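Local coordinates for protein beta-hexosaminidase Amuc_2018 (Akkermansia muciniphila, PDB 6JEB) that hydrolyses terminal non-reducing N-acetylhexosamine residues from N-acetyl-beta-hexosaminides, including chitobiose and terminally unbranched N-glycans, as a zinc-containing family 20 glycosidase, at residues A[331-336]-A[343-348]; A[349-354]-A[376-381]; A[370-375]-A[418-423]. All blocks are in the same frame, centred on the assembly; numbering follows the deposited sequence. Where two conformers were deposited one is given.

Interaction 1: A[331-336]-A[343-348]; sequences QSIEKT and LIMASS
Leu343 meets Ile333 and Thr336 across the gap between a helix and a strand. The leucine side chain crosses each of the two at about a right angle. Its CG lies anti to the backbone N (chi1 -175°), which sets CD2 against Ile333 and Thr336. CD2 does most of the touching. Leu343 CD2 lies 3.7 Å from Ile333 CG1 and 3.9 Å from Thr336 OG1, so it touches both helix side chains. The other branch, CD1, is turned to the methyl of Thr336, with 4.2 Å between Leu343 CD1 and Thr336 CG2.

Met345 comes in from further along the strand. Its chain bends at chi2 and chi3, which brings the terminal methyl over to the isoleucine. Met345 CE is 4.1 Å from Ile333 CD1, and these two side chains also cross at about a right angle. Leu343 and Met345 each have a second deposited conformer, so these details hold for one of them.

The polar atoms at this buried face are bonded within the helix and to nearby loops. Thr336 OG1 bonds to Ser332 O at 2.7 Å, and Thr336 N bonds to the same oxygen at 2.9 Å. The two donors reach it from opposite faces of the carbonyl plane. His391 also hydrogen-bonds Thr336 OG1, and Ser332 OG bonds to Gln328 O. The hydroxyl that lies against the leucine thus has its polar partners in Ser332 O and His391.

Helix 329-339 runs nearly antiparallel to strand 342-345, at 169° for the local axes, which pass 9.8 Å apart. This is the return half of a beta-alpha-beta crossover that starts at strand 320-323. In the parallel sheet, strand 342-345 lies between strands 320-323 and 392-399.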
ATOM      1  N   GLN A 331     -17.432   8.967   8.646  1.00 27.79           N
ATOM      2  CA  GLN A 331     -18.533   8.844   7.699  1.00 28.81           C
ATOM      3  C   GLN A 331     -18.319   7.667   6.756  1.00 25.54           C
ATOM      4  O   GLN A 331     -19.270   6.953   6.417  1.00 26.59           O
ATOM      5  CB  GLN A 331     -18.697  10.150   6.916  1.00 33.21           C
ATOM      6  CG  GLN A 331     -18.854  11.392   7.790  1.00 40.21           C
ATOM      7  CD  GLN A 331     -17.523  12.057   8.138  1.00 44.94           C
ATOM      8  OE1 GLN A 331     -16.582  11.406   8.607  1.00 41.77           O
ATOM      9  NE2 GLN A 331     -17.441  13.363   7.900  1.00 47.29           N
ATOM     10  N   SER A 332     -17.071   7.435   6.339  1.00 22.10           N
ATOM     11  CA  SER A 332     -16.785   6.321   5.443  1.00 22.21           C
ATOM     12  C   SER A 332     -17.050   4.983   6.117  1.00 21.95           C
ATOM     13  O   SER A 332     -17.606   4.069   5.497  1.00 22.56           O
ATOM     14  CB  SER A 332     -15.340   6.399   4.956  1.00 23.76           C
ATOM     15  OG  SER A 332     -15.120   7.601   4.237  1.00 25.23           O
ATOM     16  N   ILE A 333     -16.651   4.843   7.383  1.00 20.59           N
ATOM     17  CA  ILE A 333     -16.922   3.608   8.113  1.00 20.94           C
ATOM     18  C   ILE A 333     -18.421   3.341   8.155  1.00 23.53           C
ATOM     19  O   ILE A 333     -18.884   2.228   7.875  1.00 24.46           O
ATOM     20  CB  ILE A 333     -16.307   3.667   9.523  1.00 21.55           C
ATOM     21  CG1 ILE A 333     -14.779   3.749   9.439  1.00 21.88           C
ATOM     22  CG2 ILE A 333     -16.736   2.456  10.345  1.00 23.78           C
ATOM     23  CD1 ILE A 333     -14.114   4.063  10.763  1.00 22.84           C
ATOM     24  N   GLU A 334     -19.200   4.380   8.459  1.00 26.10           N
ATOM     25  CA  GLU A 334     -20.643   4.224   8.606  0.50 27.67           C
ATOM     26  C   GLU A 334     -21.310   3.935   7.265  1.00 27.90           C
ATOM     27  O   GLU A 334     -22.162   3.044   7.161  1.00 28.24           O
ATOM     28  CB  GLU A 334     -21.233   5.483   9.241  0.50 30.46           C
ATOM     29  CG  GLU A 334     -22.743   5.593   9.136  0.50 33.42           C
ATOM     30  CD  GLU A 334     -23.264   6.892   9.713  0.50 36.32           C
ATOM     31  OE1 GLU A 334     -23.052   7.133  10.919  0.50 37.59           O
ATOM     32  OE2 GLU A 334     -23.873   7.679   8.958  0.50 37.30           O
ATOM     33  N   LYS A 335     -20.932   4.681   6.221  1.00 27.38           N
ATOM     34  CA  LYS A 335     -21.582   4.513   4.924  1.00 26.84           C
ATOM     35  C   LYS A 335     -21.216   3.183   4.272  1.00 24.71           C
ATOM     36  O   LYS A 335     -22.058   2.557   3.619  1.00 24.57           O
ATOM     37  CB  LYS A 335     -21.241   5.681   3.995  1.00 31.17           C
ATOM     38  CG  LYS A 335     -21.784   7.029   4.440  1.00 37.49           C
ATOM     39  CD  LYS A 335     -23.300   7.029   4.536  1.00 42.68           C
ATOM     40  CE  LYS A 335     -23.804   8.324   5.159  1.00 46.47           C
ATOM     41  NZ  LYS A 335     -24.869   8.089   6.176  1.00 49.57           N
ATOM     42  N   THR A 336     -19.964   2.739   4.412  1.00 23.30           N
ATOM     43  CA  THR A 336     -19.604   1.453   3.823  1.00 23.50           C
ATOM     44  C   THR A 336     -20.317   0.305   4.526  1.00 23.91           C
ATOM     45  O   THR A 336     -20.730  -0.665   3.878  1.00 26.25           O
ATOM     46  CB  THR A 336     -18.087   1.248   3.818  1.00 22.53           C
ATOM     47  OG1 THR A 336     -17.567   1.408   5.144  1.00 23.13           O
ATOM     48  CG2 THR A 336     -17.415   2.236   2.869  1.00 23.31           C
ATOM     49  N   LEU A 343     -13.915  -2.313   3.997  1.00 17.27           N
ATOM     50  CA  LEU A 343     -13.180  -1.061   4.081  0.50 15.60           C
ATOM     51  C   LEU A 343     -11.744  -1.316   4.505  1.00 16.15           C
ATOM     52  O   LEU A 343     -11.492  -2.077   5.442  1.00 18.12           O
ATOM     53  CB  LEU A 343     -13.854  -0.111   5.076  0.50 16.33           C
ATOM     54  CG  LEU A 343     -13.245   1.286   5.176  0.50 15.02           C
ATOM     55  CD1 LEU A 343     -13.357   1.986   3.832  0.50 15.04           C
ATOM     56  CD2 LEU A 343     -13.927   2.099   6.268  0.50 18.41           C
ATOM     57  N   ILE A 344     -10.806  -0.670   3.813  1.00 13.84           N
ATOM     58  CA  ILE A 344      -9.414  -0.601   4.240  1.00 13.67           C
ATOM     59  C   ILE A 344      -9.148   0.853   4.606  1.00 13.19           C
ATOM     60  O   ILE A 344      -9.509   1.762   3.852  1.00 14.87           O
ATOM     61  CB  ILE A 344      -8.455  -1.101   3.143  1.00 14.21           C
ATOM     62  CG1 ILE A 344      -8.648  -2.608   2.924  1.00 15.20           C
ATOM     63  CG2 ILE A 344      -7.006  -0.811   3.518  1.00 14.92           C
ATOM     64  CD1 ILE A 344      -7.985  -3.141   1.659  1.00 15.58           C
ATOM     65  N   MET A 345      -8.548   1.079   5.770  1.00 14.41           N
ATOM     66  CA  MET A 345      -8.318   2.429   6.271  0.75 15.05           C
ATOM     67  C   MET A 345      -6.985   2.952   5.740  1.00 14.55           C
ATOM     68  O   MET A 345      -5.926   2.412   6.069  1.00 14.52           O
ATOM     69  CB  MET A 345      -8.327   2.417   7.800  0.75 15.84           C
ATOM     70  CG  MET A 345      -8.120   3.775   8.447  0.75 17.48           C
ATOM     71  SD  MET A 345      -9.275   5.029   7.846  0.75 19.51           S
ATOM     72  CE  MET A 345     -10.859   4.357   8.360  0.75 20.05           C
ATOM     73  N   ALA A 346      -7.043   4.013   4.927  1.00 14.14           N
ATOM     74  CA  ALA A 346      -5.860   4.672   4.384  1.00 14.12           C
ATOM     75  C   ALA A 346      -5.942   6.181   4.592  1.00 14.69           C
ATOM     76  O   ALA A 346      -5.412   6.952   3.789  1.00 16.31           O
ATOM     77  CB  ALA A 346      -5.670   4.333   2.904  1.00 15.08           C
ATOM     78  N   SER A 347      -6.599   6.610   5.672  1.00 15.39           N
ATOM     79  CA  SER A 347      -6.878   8.023   5.902  1.00 16.35           C
ATOM     80  C   SER A 347      -5.632   8.875   5.715  1.00 14.86           C
ATOM     81  O   SER A 347      -4.598   8.636   6.348  1.00 16.20           O
ATOM     82  CB  SER A 347      -7.390   8.224   7.320  1.00 20.53           C
ATOM     83  OG  SER A 347      -7.288   9.598   7.660  1.00 24.23           O
ATOM     84  N   SER A 348      -5.748   9.894   4.860  1.00 15.62           N
ATOM     85  CA  SER A 348      -4.604  10.743   4.559  1.00 16.19           C
ATOM     86  C   SER A 348      -4.145  11.552   5.763  1.00 17.47           C
ATOM     87  O   SER A 348      -3.033  12.086   5.744  1.00 18.53           O
ATOM     88  CB  SER A 348      -4.923  11.658   3.378  1.00 17.44           C
ATOM     89  OG  SER A 348      -5.975  12.553   3.694  1.00 19.67           O
TER

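Interaction 2: A[349-354]-A[376-381]. With ACM (acetamide), chain C.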
ATOM      1  N   GLU A 349      -4.967  11.650   6.809  1.00 17.95           N
ATOM      2  CA  GLU A 349      -4.561  12.325   8.039  0.50 18.07           C
ATOM      3  C   GLU A 349      -3.474  11.557   8.781  1.00 16.77           C
ATOM      4  O   GLU A 349      -2.735  12.155   9.573  1.00 18.76           O
ATOM      5  CB  GLU A 349      -5.786  12.524   8.945  0.50 19.98           C
ATOM      6  CG  GLU A 349      -5.547  13.325  10.225  0.50 22.54           C
ATOM      7  CD  GLU A 349      -6.839  13.684  10.955  0.50 25.63           C
ATOM      8  OE1 GLU A 349      -7.876  13.835  10.276  0.50 28.55           O
ATOM      9  OE2 GLU A 349      -6.823  13.820  12.201  0.50 25.08           O
ATOM     10  N   TYR A 350      -3.357  10.247   8.539  1.00 15.59           N
ATOM     11  CA  TYR A 350      -2.447   9.386   9.284  1.00 15.90           C
ATOM     12  C   TYR A 350      -1.537   8.557   8.389  1.00 15.16           C
ATOM     13  O   TYR A 350      -0.446   8.152   8.815  1.00 16.85           O
ATOM     14  CB  TYR A 350      -3.244   8.387  10.133  1.00 16.04           C
ATOM     15  CG  TYR A 350      -4.129   9.011  11.176  1.00 17.23           C
ATOM     16  CD1 TYR A 350      -5.442   9.355  10.883  1.00 18.65           C
ATOM     17  CD2 TYR A 350      -3.657   9.250  12.462  1.00 16.91           C
ATOM     18  CE1 TYR A 350      -6.261   9.926  11.833  1.00 20.65           C
ATOM     19  CE2 TYR A 350      -4.475   9.818  13.428  1.00 20.66           C
ATOM     20  CZ  TYR A 350      -5.774  10.154  13.105  1.00 22.13           C
ATOM     21  OH  TYR A 350      -6.591  10.725  14.052  1.00 27.35           O
ATOM     22  N   CYS A 351      -1.986   8.264   7.164  1.00 15.33           N
ATOM     23  CA  CYS A 351      -1.415   7.176   6.378  1.00 14.43           C
ATOM     24  C   CYS A 351      -0.743   7.622   5.098  1.00 14.15           C
ATOM     25  O   CYS A 351      -0.137   6.782   4.418  1.00 13.27           O
ATOM     26  CB  CYS A 351      -2.504   6.164   5.990  1.00 14.96           C
ATOM     27  SG  CYS A 351      -3.364   5.432   7.385  1.00 16.98           S
ATOM     28  N   TYR A 352      -0.849   8.898   4.736  1.00 14.47           N
ATOM     29  CA  TYR A 352      -0.262   9.400   3.496  1.00 13.73           C
ATOM     30  C   TYR A 352       1.185   9.769   3.797  1.00 13.27           C
ATOM     31  O   TYR A 352       1.474  10.858   4.302  1.00 14.33           O
ATOM     32  CB  TYR A 352      -1.097  10.555   2.942  1.00 14.26           C
ATOM     33  CG  TYR A 352      -2.161  10.072   1.980  1.00 14.26           C
ATOM     34  CD1 TYR A 352      -2.836   8.870   2.207  1.00 14.29           C
ATOM     35  CD2 TYR A 352      -2.490  10.805   0.840  1.00 15.09           C
ATOM     36  CE1 TYR A 352      -3.802   8.407   1.324  1.00 14.77           C
ATOM     37  CE2 TYR A 352      -3.457  10.353  -0.047  1.00 14.54           C
ATOM     38  CZ  TYR A 352      -4.103   9.148   0.197  1.00 14.04           C
ATOM     39  OH  TYR A 352      -5.041   8.683  -0.694  1.00 15.05           O
ATOM     40  N   LEU A 353       2.102   8.849   3.494  1.00 12.55           N
ATOM     41  CA  LEU A 353       3.489   9.023   3.902  1.00 13.72           C
ATOM     42  C   LEU A 353       4.288   9.880   2.930  1.00 13.98           C
ATOM     43  O   LEU A 353       5.485  10.103   3.161  1.00 14.89           O
ATOM     44  CB  LEU A 353       4.157   7.667   4.154  1.00 13.90           C
ATOM     45  CG  LEU A 353       3.399   6.808   5.178  1.00 14.46           C
ATOM     46  CD1 LEU A 353       4.170   5.536   5.516  1.00 16.77           C
ATOM     47  CD2 LEU A 353       3.056   7.606   6.457  1.00 16.56           C
ATOM     48  N   ASP A 354       3.660  10.377   1.862  1.00 13.60           N
ATOM     49  CA  ASP A 354       4.300  11.420   1.074  1.00 13.78           C
ATOM     50  C   ASP A 354       4.345  12.752   1.817  1.00 14.46           C
ATOM     51  O   ASP A 354       5.169  13.606   1.475  1.00 15.36           O
ATOM     52  CB  ASP A 354       3.621  11.561  -0.299  1.00 14.84           C
ATOM     53  CG  ASP A 354       2.109  11.775  -0.209  1.00 15.85           C
ATOM     54  OD1 ASP A 354       1.450  11.153   0.653  1.00 16.20           O
ATOM     55  OD2 ASP A 354       1.571  12.558  -1.028  1.00 17.35           O
ATOM     56  N   TYR A 376       1.111   7.400  14.905  1.00 16.95           N
ATOM     57  CA  TYR A 376       0.866   6.393  15.930  1.00 15.94           C
ATOM     58  C   TYR A 376      -0.498   6.558  16.598  1.00 16.42           C
ATOM     59  O   TYR A 376      -1.021   5.591  17.170  1.00 16.96           O
ATOM     60  CB  TYR A 376       2.001   6.368  16.971  1.00 14.77           C
ATOM     61  CG  TYR A 376       1.899   5.111  17.795  1.00 14.83           C
ATOM     62  CD1 TYR A 376       2.404   3.914  17.309  1.00 14.98           C
ATOM     63  CD2 TYR A 376       1.219   5.098  19.008  1.00 17.14           C
ATOM     64  CE1 TYR A 376       2.254   2.740  18.008  1.00 16.58           C
ATOM     65  CE2 TYR A 376       1.068   3.928  19.721  1.00 15.72           C
ATOM     66  CZ  TYR A 376       1.590   2.749  19.218  1.00 16.01           C
ATOM     67  OH  TYR A 376       1.433   1.576  19.919  1.00 17.36           O
ATOM     68  N   ASP A 377      -1.097   7.748  16.525  1.00 16.93           N
ATOM     69  CA  ASP A 377      -2.414   7.918  17.121  0.70 17.77           C
ATOM     70  C   ASP A 377      -3.511   7.179  16.360  1.00 17.27           C
ATOM     71  O   ASP A 377      -4.644   7.135  16.846  1.00 19.94           O
ATOM     72  CB  ASP A 377      -2.745   9.407  17.248  0.70 21.15           C
ATOM     73  CG  ASP A 377      -3.811   9.678  18.292  0.70 27.00           C
ATOM     74  OD1 ASP A 377      -3.668   9.194  19.437  0.70 27.77           O
ATOM     75  OD2 ASP A 377      -4.792  10.378  17.971  0.70 30.28           O
ATOM     76  N   LEU A 378      -3.204   6.586  15.207  1.00 16.43           N
ATOM     77  CA  LEU A 378      -4.224   5.925  14.398  1.00 16.19           C
ATOM     78  C   LEU A 378      -4.736   4.655  15.070  1.00 17.01           C
ATOM     79  O   LEU A 378      -3.961   3.735  15.356  1.00 16.71           O
ATOM     80  CB  LEU A 378      -3.661   5.577  13.026  1.00 16.53           C
ATOM     81  CG  LEU A 378      -4.618   4.783  12.133  1.00 16.88           C
ATOM     82  CD1 LEU A 378      -5.850   5.621  11.784  1.00 18.29           C
ATOM     83  CD2 LEU A 378      -3.897   4.317  10.876  1.00 19.36           C
ATOM     84  N   ASP A 379      -6.045   4.610  15.309  1.00 17.38           N
ATOM     85  CA  ASP A 379      -6.788   3.375  15.528  1.00 17.53           C
ATOM     86  C   ASP A 379      -7.624   3.194  14.270  1.00 17.29           C
ATOM     87  O   ASP A 379      -8.503   4.030  14.003  1.00 18.56           O
ATOM     88  CB  ASP A 379      -7.697   3.526  16.753  1.00 18.90           C
ATOM     89  CG  ASP A 379      -8.691   2.373  16.917  1.00 19.46           C
ATOM     90  OD1 ASP A 379      -8.580   1.348  16.209  1.00 17.15           O
ATOM     91  OD2 ASP A 379      -9.603   2.499  17.771  1.00 21.09           O
ATOM     92  N   PRO A 380      -7.372   2.166  13.446  1.00 16.28           N
ATOM     93  CA  PRO A 380      -8.128   2.036  12.186  1.00 17.05           C
ATOM     94  C   PRO A 380      -9.629   2.022  12.370  1.00 18.42           C
ATOM     95  O   PRO A 380     -10.358   2.433  11.456  1.00 19.13           O
ATOM     96  CB  PRO A 380      -7.610   0.712  11.607  1.00 16.12           C
ATOM     97  CG  PRO A 380      -6.222   0.601  12.152  1.00 16.17           C
ATOM     98  CD  PRO A 380      -6.333   1.124  13.565  1.00 15.59           C
ATOM     99  N   ALA A 381     -10.114   1.581  13.533  1.00 18.01           N
ATOM    100  CA  ALA A 381     -11.540   1.546  13.828  1.00 20.14           C
ATOM    101  C   ALA A 381     -12.057   2.844  14.427  1.00 20.70           C
ATOM    102  O   ALA A 381     -13.271   2.977  14.610  1.00 22.32           O
ATOM    103  CB  ALA A 381     -11.855   0.394  14.785  1.00 21.63           C
TER
HETATM  104  C1  ACM C 502      -5.578   9.496  -3.916  1.00 15.50           C
HETATM  105  O   ACM C 502      -5.024  10.034  -3.011  1.00 17.41           O
HETATM  106  N   ACM C 502      -5.636  10.172  -5.173  1.00 12.42           N
HETATM  107  C2  ACM C 502      -6.236   8.132  -3.808  1.00 14.59           C
HETATM  108  O   HOH W   1      -4.733  12.388  16.314  1.00 39.52           O
HETATM  109  O   HOH W   2      -6.847   9.245  16.312  1.00 40.32           O
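Tyr350 and Leu378 carry the apolar part of this contact. Leu378 CD1 stands over one face of the tyrosine ring in a CH-pi contact. The methyl is 3.8 Å above the ring plane, and it is offset toward the rim. Leu378 CB closes on the same side chain at 3.7 Å from Tyr350 CD2. Tyr350 CG lies anti to its carbonyl carbon (chi1 -62°), and this brings the ring to the leucine. The other leucine methyl turns to the neighbouring residue, with Leu378 CD2 3.7 Å from Cys351 SG. One leucine thus uses its two branches on two successive residues of 349-354.

The polar part is made through water. Water 2 lies 2.7 Å from Tyr350 OH and donates to Asp377 OD2 at 2.9 Å. Water 1 donates to the same carboxylate oxygen, but its bond to the hydroxyl is weak. Asp377 has a second deposited conformer; the bridge is described for one. Beyond the leucine, Asp379 OD1 accepts from Ala381 N at 3.1 Å and forms an Asx turn. The donor comes from above the carboxylate plane. Arg89 pairs with the same oxygen in a salt bridge.

The ligand bond belongs to Tyr352. Tyr352 OH donates to the acetamide O at 2.7 Å, and that oxygen lies at the ring edge, in its plane. Asp257 OD2 also bonds the acetamide, and Trp400 meets the Tyr352 ring.

Tyr352, Leu353 and Asp354 bind substrate. Acetamide resembles the acetamido group of an N-acetylhexosamine and probably marks where that group lies. The chemistry is split along the loop. Tyr350 and Cys351 pack on Leu378, and water links Tyr350 to Asp377, while Tyr352 uses its hydroxyl on the ligand.

Interaction 3: A[370-375]-A[418-423]; sequences TTLQKC and ACAIAE
Glu423 OE1 is gripped by two groups, Lys440 NZ in a salt bridge and Glu9 N in a hydrogen bond. It lies on the helix whose Ala420 and Ile421 meet Cys375. Across the contact itself everything is apolar. Cys375 SG touches Ile421 CD1 at 3.5 Å, and it lies 3.9 Å from Ala420 CB. The sulfur sits anti to the backbone N (chi1 -172°), and this places it against both the alanine methyl and the end of the isoleucine. One of two deposited cysteine conformers is described. Ile421 also brings CG1 close, 3.7 Å from Cys375 SG.

The family 20 catalytic domain is a TIM barrel. Helix 417-426 comes after strand 392-399, the eighth barrel strand, and helix 407-414. Ile421 packs on Val395 and Ala397 of that strand. Helix 372-376 belongs to the long connection between the seventh and eighth strands, so the contact joins a helix of this connection to helix 417-426.

Leu372 comes in one turn before the cysteine. Leu372 CD1 reaches Ala420 CB at 4.0 Å, so the alanine methyl meets both side chains. Leu372 also touches Trp434 and Leu441 of helix 434-452. At the start of its helix Thr371 is the N-cap. Thr371 OG1 accepts from Lys374 N at 3.0 Å, with an N-H...O angle of 161°.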
ATOM      1  N   THR A 370       2.523  15.254   8.888  1.00 16.54           N
ATOM      2  CA  THR A 370       2.072  14.093   9.650  1.00 15.91           C
ATOM      3  C   THR A 370       3.279  13.568  10.418  1.00 16.50           C
ATOM      4  O   THR A 370       4.135  12.881   9.849  1.00 16.32           O
ATOM      5  CB  THR A 370       1.488  13.016   8.744  1.00 16.47           C
ATOM      6  OG1 THR A 370       0.399  13.567   7.984  1.00 18.35           O
ATOM      7  CG2 THR A 370       0.991  11.832   9.589  1.00 17.09           C
ATOM      8  N   THR A 371       3.358  13.901  11.704  1.00 17.42           N
ATOM      9  CA  THR A 371       4.488  13.457  12.500  1.00 17.52           C
ATOM     10  C   THR A 371       4.343  11.977  12.836  1.00 16.86           C
ATOM     11  O   THR A 371       3.273  11.371  12.688  1.00 17.61           O
ATOM     12  CB  THR A 371       4.570  14.242  13.809  1.00 18.50           C
ATOM     13  OG1 THR A 371       3.402  13.973  14.595  1.00 19.03           O
ATOM     14  CG2 THR A 371       4.698  15.743  13.543  1.00 19.11           C
ATOM     15  N   LEU A 372       5.452  11.395  13.297  1.00 17.10           N
ATOM     16  CA  LEU A 372       5.427  10.018  13.777  1.00 16.99           C
ATOM     17  C   LEU A 372       4.412   9.848  14.900  1.00 15.61           C
ATOM     18  O   LEU A 372       3.674   8.857  14.937  1.00 16.29           O
ATOM     19  CB  LEU A 372       6.824   9.622  14.252  1.00 16.80           C
ATOM     20  CG  LEU A 372       6.949   8.216  14.818  1.00 15.77           C
ATOM     21  CD1 LEU A 372       6.638   7.183  13.727  1.00 17.21           C
ATOM     22  CD2 LEU A 372       8.341   8.038  15.381  1.00 17.65           C
ATOM     23  N   GLN A 373       4.344  10.819  15.815  1.00 17.50           N
ATOM     24  CA  GLN A 373       3.388  10.731  16.916  1.00 18.44           C
ATOM     25  C   GLN A 373       1.950  10.779  16.413  1.00 17.75           C
ATOM     26  O   GLN A 373       1.089  10.040  16.907  1.00 18.90           O
ATOM     27  CB  GLN A 373       3.647  11.846  17.929  1.00 20.88           C
ATOM     28  CG  GLN A 373       2.833  11.699  19.196  1.00 25.30           C
ATOM     29  CD  GLN A 373       3.309  12.617  20.309  1.00 30.89           C
ATOM     30  OE1 GLN A 373       4.299  13.335  20.161  1.00 33.89           O
ATOM     31  NE2 GLN A 373       2.610  12.588  21.433  1.00 33.86           N
ATOM     32  N   LYS A 374       1.669  11.641  15.432  1.00 18.06           N
ATOM     33  CA  LYS A 374       0.332  11.693  14.848  1.00 18.39           C
ATOM     34  C   LYS A 374      -0.017  10.363  14.199  1.00 17.17           C
ATOM     35  O   LYS A 374      -1.114   9.822  14.393  1.00 18.10           O
ATOM     36  CB  LYS A 374       0.271  12.816  13.808  1.00 19.10           C
ATOM     37  CG  LYS A 374      -0.995  12.807  12.958  1.00 20.13           C
ATOM     38  CD  LYS A 374      -2.228  13.046  13.812  1.00 23.55           C
ATOM     39  CE  LYS A 374      -3.459  13.224  12.949  1.00 24.16           C
ATOM     40  NZ  LYS A 374      -4.639  13.668  13.744  1.00 26.50           N
ATOM     41  N   CYS A 375       0.918   9.828  13.414  1.00 16.66           N
ATOM     42  CA  CYS A 375       0.710   8.539  12.777  0.80 16.88           C
ATOM     43  C   CYS A 375       0.353   7.467  13.804  1.00 16.37           C
ATOM     44  O   CYS A 375      -0.601   6.700  13.609  1.00 17.10           O
ATOM     45  CB  CYS A 375       1.984   8.183  12.017  0.80 17.95           C
ATOM     46  SG  CYS A 375       1.856   6.761  10.983  0.80 16.82           S
ATOM     47  N   ALA A 418       6.127   4.075   8.758  1.00 12.60           N
ATOM     48  CA  ALA A 418       5.638   2.738   8.424  1.00 12.60           C
ATOM     49  C   ALA A 418       5.691   1.797   9.625  1.00 13.13           C
ATOM     50  O   ALA A 418       4.876   0.876   9.715  1.00 14.07           O
ATOM     51  CB  ALA A 418       6.419   2.145   7.245  1.00 13.43           C
ATOM     52  N   CYS A 419       6.640   2.007  10.547  1.00 13.36           N
ATOM     53  CA  CYS A 419       6.684   1.211  11.775  1.00 13.36           C
ATOM     54  C   CYS A 419       5.438   1.441  12.618  1.00 13.55           C
ATOM     55  O   CYS A 419       4.897   0.499  13.216  1.00 13.64           O
ATOM     56  CB  CYS A 419       7.923   1.571  12.600  1.00 14.68           C
ATOM     57  SG  CYS A 419       9.482   1.482  11.695  1.00 15.84           S
ATOM     58  N   ALA A 420       4.981   2.694  12.689  1.00 13.27           N
ATOM     59  CA  ALA A 420       3.769   3.010  13.438  1.00 13.04           C
ATOM     60  C   ALA A 420       2.542   2.428  12.753  1.00 13.64           C
ATOM     61  O   ALA A 420       1.656   1.875  13.418  1.00 14.23           O
ATOM     62  CB  ALA A 420       3.635   4.526  13.608  1.00 14.05           C
ATOM     63  N   ILE A 421       2.478   2.534  11.424  1.00 13.00           N
ATOM     64  CA  ILE A 421       1.393   1.905  10.675  1.00 12.86           C
ATOM     65  C   ILE A 421       1.375   0.401  10.924  1.00 11.91           C
ATOM     66  O   ILE A 421       0.306  -0.200  11.092  1.00 13.38           O
ATOM     67  CB  ILE A 421       1.512   2.233   9.174  1.00 12.69           C
ATOM     68  CG1 ILE A 421       1.379   3.747   8.930  1.00 14.87           C
ATOM     69  CG2 ILE A 421       0.478   1.452   8.358  1.00 14.30           C
ATOM     70  CD1 ILE A 421       0.006   4.305   9.252  1.00 17.53           C
ATOM     71  N   ALA A 422       2.555  -0.234  10.927  1.00 12.23           N
ATOM     72  CA  ALA A 422       2.630  -1.674  11.170  1.00 12.04           C
ATOM     73  C   ALA A 422       2.015  -2.033  12.516  1.00 12.32           C
ATOM     74  O   ALA A 422       1.271  -3.018  12.630  1.00 13.14           O
ATOM     75  CB  ALA A 422       4.087  -2.147  11.105  1.00 12.43           C
ATOM     76  N   GLU A 423       2.313  -1.239  13.545  1.00 12.17           N
ATOM     77  CA  GLU A 423       1.767  -1.507  14.870  1.00 13.24           C
ATOM     78  C   GLU A 423       0.268  -1.211  14.924  1.00 13.18           C
ATOM     79  O   GLU A 423      -0.486  -1.930  15.587  1.00 14.15           O
ATOM     80  CB  GLU A 423       2.562  -0.733  15.932  1.00 13.53           C
ATOM     81  CG  GLU A 423       2.092  -0.990  17.360  1.00 14.09           C
ATOM     82  CD  GLU A 423       3.213  -0.941  18.394  1.00 15.53           C
ATOM     83  OE1 GLU A 423       4.261  -1.588  18.177  1.00 14.89           O
ATOM     84  OE2 GLU A 423       3.044  -0.260  19.431  1.00 15.93           O
TER

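All three contacts lie in the family 20 catalytic domain. Interaction 1 closes before the others open, whereas the segments of interactions 2 and 3 alternate along the chain. The centres of 2 and 3 are about 7 Å apart, those of 1 and 2 about 12 Å, and those of 1 and 3 about 18 Å. Interactions 1 and 2 touch where the chain leaves strand 342-345, and also where Met345 and Ile333 meet Pro380 and Ala381. Interactions 2 and 3 are tied by the Glu349-Lys374 salt bridge and a probable Tyr376-Glu423 hydrogen bond. The loop that carries the substrate-binding Tyr352 runs from strand 342-345 past helices 372-376 and 417-426.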